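Local coordinates for mannosyl-glycoprotein endo-beta-N-acetylglucosamidase-like domain-containing protein (PDB 4KT3) that serves as a type VI secretion effector, a peptidoglycan glycoside hydrolase, and is captured here in complex with its immunity protein, at residues P50-D53 / P58-N61; S70-G75 / I169-R174; P90-I95 / F121-G126. All blocks are in the same frame, centred on the assembly; numbering follows the deposited sequence.

Interaction 1 (P50-D53 / P58-N61); sequences PIAD and PVEN
A chi1 of 65° at V59 sets CG1 between the backbone N and the carbonyl carbon and leaves CG2 anti to N. With both methyls turned aside, what A52 meets is the root of the valine. Its CB approaches V59 CA to 3.7 Å and V59 CB to 4.2 Å, with V59 N about as far away, while P58 O stands at the margin of the contact. Alanine suits this place: its methyl is directed at the start of helix 59-70 and fills the gap between the two backbones, whose nearest CA atoms, those of A52 and V59, lie 5.2 Å apart. The contact is small, buried and wholly apolar in its side chains. P58 suits the position just before a helix, since an extended proline needs no N-H there, and its carbonyl serves the first turn by accepting from N61 N at 2.9 Å. V59 is beta-branched and buried, and its side chain also touches C48 and Q49 of the same helix as A52 and M175 near the chain's end. A short connection joins the two consecutive helices, 35-54 ending and 59-70 beginning within a few residues. Beyond it, I51 leans on helix 114-129 and N61 on helix 160-174, with N61 ND2 bonded to R133 O, so the connection is in touch with both helices.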
# COMPACT_ATOMS: atom_id res chain seq x y z
N PRO A 50 19.91 11.96 0.27
CA PRO A 50 20.47 12.98 -0.62
C PRO A 50 19.49 13.46 -1.70
O PRO A 50 19.52 14.62 -2.11
CB PRO A 50 21.69 12.30 -1.24
CG PRO A 50 21.56 10.83 -0.95
CD PRO A 50 20.64 10.68 0.23
N ILE A 51 18.58 12.59 -2.11
CA ILE A 51 17.58 12.98 -3.08
C ILE A 51 16.60 13.97 -2.45
O ILE A 51 16.27 15.00 -3.04
CB ILE A 51 16.87 11.75 -3.65
CG1 ILE A 51 17.93 10.83 -4.28
CG2 ILE A 51 15.82 12.16 -4.66
CD1 ILE A 51 17.44 9.46 -4.59
N ALA A 52 16.14 13.66 -1.24
CA ALA A 52 15.30 14.58 -0.51
C ALA A 52 16.01 15.92 -0.29
O ALA A 52 15.40 16.98 -0.46
CB ALA A 52 14.89 13.98 0.83
N ASP A 53 17.29 15.88 0.06
CA ASP A 53 18.06 17.12 0.26
C ASP A 53 18.06 17.95 -1.02
O ASP A 53 17.86 19.18 -0.98
CB ASP A 53 19.52 16.83 0.65
CG ASP A 53 19.66 16.24 2.05
OD1 ASP A 53 18.71 16.32 2.86
OD2 ASP A 53 20.77 15.73 2.33
N PRO A 58 11.92 17.07 3.60
CA PRO A 58 12.19 16.08 4.64
C PRO A 58 12.25 14.68 4.03
O PRO A 58 11.43 14.35 3.17
CB PRO A 58 10.98 16.20 5.57
CG PRO A 58 10.40 17.55 5.30
CD PRO A 58 10.66 17.80 3.84
N VAL A 59 13.21 13.88 4.45
CA VAL A 59 13.38 12.57 3.84
C VAL A 59 12.12 11.71 3.93
O VAL A 59 11.81 10.95 3.00
CB VAL A 59 14.62 11.83 4.42
CG1 VAL A 59 14.45 11.51 5.88
CG2 VAL A 59 14.92 10.59 3.60
N GLU A 60 11.38 11.83 5.03
CA GLU A 60 10.16 11.06 5.20
C GLU A 60 9.10 11.37 4.14
O GLU A 60 8.22 10.54 3.89
CB GLU A 60 9.56 11.26 6.60
CG GLU A 60 9.17 12.70 6.95
CD GLU A 60 10.27 13.47 7.70
OE1 GLU A 60 11.47 13.19 7.49
OE2 GLU A 60 9.90 14.37 8.49
N ASN A 61 9.16 12.55 3.54
CA ASN A 61 8.18 12.86 2.49
C ASN A 61 8.43 11.97 1.27
O ASN A 61 7.48 11.41 0.69
CB ASN A 61 8.26 14.32 2.07
CG ASN A 61 7.79 15.28 3.16
OD1 ASN A 61 7.81 14.97 4.35
ND2 ASN A 61 7.37 16.48 2.75

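Interaction 2 (S70-G75 / I169-R174)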
# COMPACT_ATOMS: atom_id res chain seq x y z
N SER A 70 4.71 1.53 -3.27
CA SER A 70 5.25 0.17 -3.29
C SER A 70 4.70 -0.77 -2.23
O SER A 70 5.17 -1.90 -2.12
CB SER A 70 6.78 0.23 -3.16
OG SER A 70 7.19 0.55 -1.84
N GLN A 71 3.75 -0.29 -1.44
CA GLN A 71 3.20 -1.07 -0.32
C GLN A 71 4.36 -1.52 0.58
O GLN A 71 4.53 -2.71 0.91
CB GLN A 71 2.37 -2.25 -0.82
CG GLN A 71 1.10 -1.84 -1.61
CD GLN A 71 1.42 -1.25 -2.98
OE1 GLN A 71 1.00 -0.11 -3.32
NE2 GLN A 71 2.15 -1.99 -3.78
N TYR A 72 5.15 -0.55 0.99
CA TYR A 72 6.32 -0.76 1.82
C TYR A 72 7.20 -1.86 1.22
O TYR A 72 7.68 -2.76 1.90
CB TYR A 72 5.91 -1.08 3.26
CG TYR A 72 5.48 0.13 4.08
CD1 TYR A 72 6.40 0.84 4.83
CD2 TYR A 72 4.14 0.55 4.13
CE1 TYR A 72 6.02 1.94 5.60
CE2 TYR A 72 3.75 1.65 4.90
CZ TYR A 72 4.70 2.32 5.65
OH TYR A 72 4.38 3.40 6.45
N GLY A 73 7.40 -1.76 -0.09
CA GLY A 73 8.33 -2.61 -0.79
C GLY A 73 7.80 -4.00 -1.12
O GLY A 73 8.56 -4.84 -1.62
N THR A 74 6.52 -4.25 -0.87
CA THR A 74 5.95 -5.58 -1.11
C THR A 74 5.26 -5.75 -2.46
O THR A 74 4.98 -6.88 -2.86
CB THR A 74 5.00 -6.01 0.03
OG1 THR A 74 3.81 -5.21 0.05
CG2 THR A 74 5.71 -5.93 1.37
N GLY A 75 4.99 -4.65 -3.16
CA GLY A 75 4.34 -4.75 -4.46
C GLY A 75 5.26 -5.31 -5.52
O GLY A 75 6.48 -5.14 -5.45
N ILE A 169 3.96 10.70 8.02
CA ILE A 169 4.16 10.81 9.46
C ILE A 169 4.50 9.45 10.07
O ILE A 169 5.36 9.34 10.96
CB ILE A 169 2.92 11.44 10.13
CG1 ILE A 169 2.79 12.90 9.67
CG2 ILE A 169 3.04 11.38 11.65
CD1 ILE A 169 1.43 13.52 9.95
N ALA A 170 3.85 8.40 9.57
CA ALA A 170 4.13 7.05 10.04
C ALA A 170 5.56 6.63 9.70
O ALA A 170 6.25 6.02 10.51
CB ALA A 170 3.12 6.06 9.46
N VAL A 171 5.98 6.94 8.48
CA VAL A 171 7.36 6.68 8.06
C VAL A 171 8.35 7.42 8.96
O VAL A 171 9.35 6.84 9.38
CB VAL A 171 7.56 7.00 6.55
CG1 VAL A 171 9.04 7.13 6.18
CG2 VAL A 171 6.92 5.91 5.72
N ARG A 172 8.09 8.70 9.24
CA ARG A 172 8.95 9.45 10.14
C ARG A 172 9.14 8.71 11.46
O ARG A 172 10.26 8.62 11.97
CB ARG A 172 8.39 10.85 10.41
CG ARG A 172 9.35 11.79 11.15
CD ARG A 172 8.63 13.05 11.64
NE ARG A 172 8.00 13.78 10.55
CZ ARG A 172 6.82 14.38 10.63
NH1 ARG A 172 6.11 14.37 11.75
NH2 ARG A 172 6.34 15.02 9.57
N GLY A 173 8.05 8.18 12.00
CA GLY A 173 8.11 7.43 13.24
C GLY A 173 8.84 6.11 13.09
O GLY A 173 9.60 5.70 13.97
N ARG A 174 8.61 5.41 11.98
CA ARG A 174 9.24 4.12 11.75
C ARG A 174 10.75 4.22 11.53
O ARG A 174 11.48 3.25 11.72
CB ARG A 174 8.55 3.39 10.59
CG ARG A 174 7.18 2.88 11.02
CD ARG A 174 6.45 2.05 9.99
NE ARG A 174 5.36 1.34 10.69
CZ ARG A 174 4.07 1.34 10.35
NH1 ARG A 174 3.62 1.97 9.28
NH2 ARG A 174 3.22 0.66 11.10
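Y72 and R174 cross at about a right angle, their ring and guanidinium planes 88° apart, where a type I' beta turn from Q71 to T74 meets the last turns of helix 160-174. The phenol oxygen ends up at the edge of the guanidinium, only 9° out of its plane. There R174 NH1 donates to Y72 OH over 3.3 Å, a long and bent bond with an N-H...O angle of 140°. The guanidinium is held more firmly from another quarter, because R174 NE donates to L31 O. An arginine fits here since its chain, extended from CG to NE, carries the planar donor group well beyond the helix. V171 lies alongside the tyrosine, the two side chains running in opposite directions, and its CG2 approaches Y72 OH to 3.6 Å and Y72 CE1 to 4.1 Å. The other helix residue near the phenol is A170, small enough to let the ring end come close. Y72 can reach across because the turn projects it: Q71, Y72 and G73 all have positive phi, a conformation for which glycine at G73 is well suited. A37 and A67 also pack against the tyrosine side chain, and N96 of the neighbouring lipoprotein chain, probably the immunity protein, touches Y72. That chain also takes backbone hydrogen bonds with T74, so the turn belongs both to the core and to the interface. Its conformation is braced from within. S70 OG forms an ST motif by accepting from G73 N at 2.9 Å, and Q71 O accepts twice, from T74 N and from T74 OG1, the hydroxyl sitting 2.7 Å away in the carbonyl plane on a lone pair.

Interaction 3 (P90-I95 / F121-G126); sequences PAPLQI and FASSFG
The pyrrolidine ring of P92 presents CB, CG and CD to the hydroxyls of S123 and S124 on helix 114-129. The aromatic rings of this helical segment serve elsewhere: F121 meets F85 with planes about 20° apart and Y147 with planes nearly perpendicular, and F125 packs edge-to-face with Y147. Two successive serines share the proline. At S123 the hydroxyl is anti to the backbone N (chi1 -174°), which lays OG 3.5 Å from P92 CG and 3.6 Å from P92 CB. S124 instead has OG beside its backbone N (chi1 -68°), bringing it to P92 CD at 3.2 Å, a close van der Waals approach. Serine suits both positions, being short enough to let the ring settle on the helix while keeping a polar group at a surface contact. The proline carbonyl adds a polar tie, since P92 O is bonded to S120 OG, and L93 leans on Q119 of the same helix. P92 is also apt for the second position of its type II beta turn, A91 to Q94, where a restricted phi is favoured; L93 takes the third position with positive phi. The turn is closed by Q94 N to A91 O at 3.2 Å. In the reverse direction, Q94 OE1 accepts from A91 N at 2.8 Å, the donor lying well above the amide carbonyl plane. I95 then pairs by backbone bonds with K110, at the entry to the two-stranded antiparallel hairpin 96-98/108-110. The arrangement is thus a proline-led type II turn seating the approach to a beta-hairpin against a helix, in a mainly helical domain of the lysozyme clan.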
# COMPACT_ATOMS: atom_id res chain seq x y z
N PRO A 90 6.95 6.28 -20.53
CA PRO A 90 8.39 6.33 -20.30
C PRO A 90 8.77 7.27 -19.17
O PRO A 90 8.11 8.30 -18.98
CB PRO A 90 8.94 6.85 -21.63
CG PRO A 90 7.83 7.71 -22.19
CD PRO A 90 6.54 7.07 -21.71
N ALA A 91 9.82 6.91 -18.43
CA ALA A 91 10.31 7.74 -17.34
C ALA A 91 11.82 7.88 -17.51
O ALA A 91 12.47 6.98 -18.04
CB ALA A 91 10.00 7.09 -16.01
N PRO A 92 12.38 9.03 -17.09
CA PRO A 92 13.83 9.18 -17.16
C PRO A 92 14.52 8.05 -16.39
O PRO A 92 14.04 7.61 -15.34
CB PRO A 92 14.09 10.52 -16.48
CG PRO A 92 12.80 11.26 -16.54
CD PRO A 92 11.73 10.21 -16.49
N LEU A 93 15.65 7.61 -16.94
CA LEU A 93 16.51 6.58 -16.33
C LEU A 93 15.94 5.17 -16.43
O LEU A 93 16.57 4.22 -15.95
CB LEU A 93 16.87 6.91 -14.87
CG LEU A 93 17.59 8.23 -14.60
CD1 LEU A 93 17.50 8.61 -13.13
CD2 LEU A 93 19.05 8.16 -15.07
N GLN A 94 14.79 4.98 -17.06
CA GLN A 94 14.25 3.62 -17.15
C GLN A 94 15.16 2.72 -18.00
O GLN A 94 15.84 3.19 -18.94
CB GLN A 94 12.82 3.60 -17.69
CG GLN A 94 12.70 3.80 -19.20
CD GLN A 94 11.26 3.70 -19.66
OE1 GLN A 94 10.35 4.18 -18.99
NE2 GLN A 94 11.05 3.05 -20.81
N ILE A 95 15.14 1.42 -17.69
CA ILE A 95 15.89 0.44 -18.46
C ILE A 95 14.95 -0.45 -19.28
O ILE A 95 15.38 -1.33 -20.02
CB ILE A 95 16.81 -0.43 -17.57
CG1 ILE A 95 15.98 -1.24 -16.56
CG2 ILE A 95 17.83 0.44 -16.85
CD1 ILE A 95 16.78 -2.28 -15.80
N PHE A 121 11.81 9.89 -10.34
CA PHE A 121 10.79 10.73 -9.73
C PHE A 121 11.29 12.18 -9.61
O PHE A 121 10.59 13.12 -9.99
CB PHE A 121 10.39 10.21 -8.34
CG PHE A 121 9.55 11.18 -7.58
CD1 PHE A 121 8.19 11.30 -7.85
CD2 PHE A 121 10.11 12.03 -6.66
CE1 PHE A 121 7.42 12.23 -7.19
CE2 PHE A 121 9.34 12.96 -6.00
CZ PHE A 121 8.00 13.06 -6.26
N ALA A 122 12.51 12.35 -9.12
CA ALA A 122 13.09 13.67 -8.96
C ALA A 122 13.22 14.40 -10.30
O ALA A 122 12.95 15.60 -10.39
CB ALA A 122 14.45 13.56 -8.29
N SER A 123 13.65 13.67 -11.33
CA SER A 123 13.81 14.24 -12.67
C SER A 123 12.47 14.77 -13.22
O SER A 123 12.39 15.91 -13.73
CB SER A 123 14.40 13.17 -13.60
OG SER A 123 14.70 13.69 -14.89
N SER A 124 11.41 13.98 -13.10
CA SER A 124 10.13 14.34 -13.68
C SER A 124 9.30 15.29 -12.82
O SER A 124 8.58 16.13 -13.36
CB SER A 124 9.29 13.07 -13.93
OG SER A 124 9.87 12.28 -14.95
N PHE A 125 9.36 15.14 -11.50
CA PHE A 125 8.41 15.82 -10.60
C PHE A 125 9.09 16.67 -9.52
O PHE A 125 8.42 17.32 -8.73
CB PHE A 125 7.48 14.78 -9.96
CG PHE A 125 6.63 14.07 -10.96
CD1 PHE A 125 5.56 14.71 -11.54
CD2 PHE A 125 6.94 12.78 -11.38
CE1 PHE A 125 4.79 14.09 -12.49
CE2 PHE A 125 6.17 12.15 -12.33
CZ PHE A 125 5.10 12.82 -12.89
N GLY A 126 10.42 16.68 -9.52
CA GLY A 126 11.18 17.31 -8.46
C GLY A 126 10.94 18.81 -8.41
O GLY A 126 10.69 19.38 -7.34

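In the fold
Interaction 1 links the other two, touching each of them by a different helix. E60 in 58-61 reaches helix 160-174 of interaction 2 through a salt bridge, E60 OE2 to R172 NE at 2.9 Å, beside packing of E60 CB on V171 CG1 at 4.2 Å. By helix 35-54, I51 CG2 lies 4.1 Å from A122 CB in interaction 3. Interactions 2 and 3 sit on opposite sides of the chain's centre, with their centres about 21 Å apart and their nearest atoms about 11 Å apart. The lipoprotein partner reaches five residues of interaction 2 but only F125 in interaction 3, and none in interaction 1.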